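Local coordinates for ureidoglycolate hydrolase (PDB 4PXE), which hydrolyses (S)-ureidoglycolate to glyoxylate, ammonium and carbon dioxide in purine breakdown, working as a manganese-dependent homodimer of the peptidase M20 family, at residues Ile115-Leu118 and Lys119-Gly122; Val54-Leu57 and Met58-Gly62. All coordinates share one frame; numbering follows the deposited sequence.

Contact 1 (Ile115-Leu118 and Lys119-Gly122)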
# COMPACT_ATOMS: atom_id res chain seq x y z
N ILE A 115 13.31 33.48 -21.85
CA ILE A 115 13.60 34.84 -21.42
C ILE A 115 15.05 35.19 -21.73
O ILE A 115 15.35 36.25 -22.29
CB ILE A 115 13.34 35.03 -19.91
CG1 ILE A 115 11.85 34.93 -19.61
CG2 ILE A 115 13.87 36.37 -19.43
CD1 ILE A 115 11.01 35.95 -20.30
N ASN A 116 15.96 34.30 -21.36
CA ASN A 116 17.38 34.52 -21.61
C ASN A 116 17.71 34.63 -23.10
O ASN A 116 18.53 35.47 -23.50
CB ASN A 116 18.21 33.44 -20.90
CG ASN A 116 18.21 33.63 -19.39
OD1 ASN A 116 18.25 34.76 -18.89
ND2 ASN A 116 18.14 32.53 -18.65
N VAL A 117 17.05 33.81 -23.91
CA VAL A 117 17.18 33.86 -25.37
C VAL A 117 16.76 35.24 -25.90
O VAL A 117 17.48 35.86 -26.69
CB VAL A 117 16.31 32.77 -26.04
CG1 VAL A 117 16.08 33.06 -27.52
CG2 VAL A 117 16.92 31.37 -25.83
N LEU A 118 15.60 35.72 -25.46
CA LEU A 118 15.09 37.02 -25.89
C LEU A 118 16.00 38.16 -25.44
O LEU A 118 16.25 39.12 -26.19
CB LEU A 118 13.68 37.24 -25.36
CG LEU A 118 12.60 36.43 -26.08
CD1 LEU A 118 11.25 36.61 -25.37
CD2 LEU A 118 12.50 36.82 -27.55
N LYS A 119 16.52 38.07 -24.22
CA LYS A 119 17.45 39.08 -23.73
C LYS A 119 18.75 39.10 -24.54
O LYS A 119 19.25 40.18 -24.87
CB LYS A 119 17.71 38.92 -22.22
CG LYS A 119 16.51 39.31 -21.37
CD LYS A 119 16.87 39.50 -19.90
CE LYS A 119 15.69 40.09 -19.12
NZ LYS A 119 16.05 40.48 -17.72
N ARG A 120 19.29 37.93 -24.88
CA ARG A 120 20.51 37.87 -25.70
C ARG A 120 20.29 38.51 -27.06
O ARG A 120 21.23 39.06 -27.66
CB ARG A 120 21.03 36.44 -25.86
CG ARG A 120 21.75 35.90 -24.64
CD ARG A 120 22.48 34.59 -24.92
NE ARG A 120 21.60 33.47 -25.30
CZ ARG A 120 21.05 32.62 -24.43
NH1 ARG A 120 21.25 32.77 -23.13
NH2 ARG A 120 20.29 31.63 -24.88
N SER A 121 19.06 38.44 -27.56
CA SER A 121 18.71 39.02 -28.85
C SER A 121 18.33 40.51 -28.78
O SER A 121 18.01 41.12 -29.81
CB SER A 121 17.59 38.22 -29.51
OG SER A 121 18.10 36.99 -30.01
N GLY A 122 18.35 41.07 -27.58
CA GLY A 122 18.02 42.48 -27.38
C GLY A 122 16.56 42.83 -27.56
O GLY A 122 16.20 43.96 -27.87
O HOH W 1 19.07 34.77 -28.71
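R120 folds back over the preceding turn of its own helix: a bend at chi3 (-63°) lays the guanidinium across N116 and V117, so that N116 O and V117 CA lie over one face, toward its rim. R120 NH2 comes within 3.5 Å of V117 CG2, and R120 NH1 rests 3.8 Å from N116 CB. K119 instead runs extended beside I115, pointing the same way, with K119 CE 4.2 Å from I115 CG2. Beneath them, K119 N and R120 N donate to I115 O and N116 O, both at 2.9 Å. At S121 the pattern frays: its N reaches V117 O at 3.1 Å with a bent 140° angle and L118 O only weakly. A water links the two residues, donating to V117 O at 2.8 Å and hydrogen-bonding to S121 OG at 2.7 Å. Further out, R120 NH2 forms a salt bridge with E113 and a hydrogen bond with S14 O, S12 binds S121 OG, and K119, its amine directed to A61, forms a cation-pi contact with W77. I115 and L118 face the core, packing on L129 and W77, with L118 also against A425 of helix 410-429. G122 ends the helix with positive phi (71°), its N bonded to K119 O, in a Schellman motif.

Contact 2 (Val54-Leu57 and Met58-Gly62)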
# COMPACT_ATOMS: atom_id res chain seq x y z
N VAL A 54 14.79 26.86 -9.00
CA VAL A 54 14.09 27.64 -10.02
C VAL A 54 14.08 29.14 -9.72
O VAL A 54 14.32 29.97 -10.60
CB VAL A 54 12.65 27.11 -10.24
CG1 VAL A 54 11.88 28.05 -11.15
CG2 VAL A 54 12.69 25.71 -10.84
N LYS A 55 13.80 29.50 -8.47
CA LYS A 55 13.80 30.91 -8.08
C LYS A 55 15.18 31.55 -8.31
O LYS A 55 15.26 32.71 -8.73
CB LYS A 55 13.33 31.09 -6.64
CG LYS A 55 11.80 31.01 -6.51
CD LYS A 55 11.31 31.22 -5.08
CE LYS A 55 11.54 29.99 -4.21
NZ LYS A 55 11.10 30.23 -2.79
N ASN A 56 16.24 30.80 -8.05
CA ASN A 56 17.60 31.26 -8.32
C ASN A 56 17.81 31.56 -9.80
O ASN A 56 18.34 32.61 -10.18
CB ASN A 56 18.63 30.26 -7.79
CG ASN A 56 20.06 30.70 -8.03
OD1 ASN A 56 20.78 30.09 -8.82
ND2 ASN A 56 20.47 31.76 -7.35
N LEU A 57 17.36 30.64 -10.66
CA LEU A 57 17.45 30.87 -12.10
C LEU A 57 16.62 32.08 -12.56
O LEU A 57 17.05 32.83 -13.43
CB LEU A 57 17.02 29.62 -12.87
CG LEU A 57 17.93 28.40 -12.75
CD1 LEU A 57 17.42 27.28 -13.64
CD2 LEU A 57 19.36 28.77 -13.13
N MET A 58 15.44 32.26 -11.98
CA MET A 58 14.61 33.41 -12.33
C MET A 58 15.31 34.71 -11.97
O MET A 58 15.31 35.66 -12.75
CB MET A 58 13.26 33.34 -11.62
CG MET A 58 12.30 32.29 -12.15
SD MET A 58 10.73 32.44 -11.28
CE MET A 58 9.71 31.25 -12.19
N ALA A 59 15.92 34.74 -10.79
CA ALA A 59 16.64 35.93 -10.34
C ALA A 59 17.85 36.19 -11.24
O ALA A 59 18.13 37.34 -11.59
CB ALA A 59 17.06 35.78 -8.89
N LEU A 60 18.56 35.12 -11.61
CA LEU A 60 19.72 35.27 -12.49
C LEU A 60 19.32 35.82 -13.86
O LEU A 60 20.11 36.50 -14.50
CB LEU A 60 20.45 33.94 -12.66
CG LEU A 60 21.24 33.44 -11.45
CD1 LEU A 60 21.70 31.99 -11.66
CD2 LEU A 60 22.44 34.34 -11.16
N ALA A 61 18.10 35.52 -14.28
CA ALA A 61 17.56 36.02 -15.54
C ALA A 61 17.01 37.44 -15.42
O ALA A 61 16.43 37.98 -16.37
CB ALA A 61 16.47 35.08 -16.05
N GLY A 62 17.17 38.04 -14.24
CA GLY A 62 16.74 39.42 -14.02
C GLY A 62 15.24 39.62 -13.84
O GLY A 62 14.73 40.72 -14.02
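M58 owes its reach to an extended chain: beyond a chi1 of -73°, which sets CG beside the backbone N, both remaining torsions are near 180°. The thioether therefore runs back along the helix, and the methyl M58 CE meets V54 CG1 at 4.0 Å. N56 has CG anti to the backbone N, which carries its amide to L60. There the contact is one of van der Waals packing, N56 OD1 lying 3.5 Å from the methyl CD1 of L60, while CD2 of L57 approaches that same methyl at 4.2 Å. L60 CG also sits close over the previous turn, 3.3 Å from N56 O.

The backbone beneath is regular: M58, A59 and L60 donate to V54, K55 and N56 in turn. The last bond of the series, A61 N to L57 O at 3.0 Å, bends to 140° as the helix runs out.

The two faces of this helix have different surroundings. V54 and M58 are buried, V54 against V108 and L133, M58 against I112, I131 and I73; V54 lies about 10 Å, side chain to side chain, from the manganese ligand H92. K55 lies along I73 and V65 of strands 73-77 and 64-67 and forms a salt bridge with E67, whereas on the outer face N56, A59 and L60 are exposed. G62 then turns out of the helix with positive phi, and G62 N donates to A59 O at 2.9 Å. The whole is an amphipathic helical end closed by a Schellman motif, packed on helix 105-120 and on strands 73-77 and 129-133 of the M20 metal-binding fold.

Contacts 1 and 2 illustrate one solution used twice: helices 105-120 and 45-60 each finish in a Schellman turn at a glycine. The helices lie against one another, and both contacts, each partly buried, pack on strands 73-77 and 129-133. Their chemistry diverges away from that core. Contact 1 is rich in charge and hydroxyl, and also bears helix 410-429 and the N-terminal segment around S12 and S14; contact 2 is held mostly by aliphatic groups and leaves N56, A59 and L60 exposed. The centres of the two contacts lie about 14 Å apart, yet they touch directly: K119 NZ probably hydrogen-bonds A61 O at 2.9 Å, and N116 OD1 packs against A61 CB at 3.4 Å.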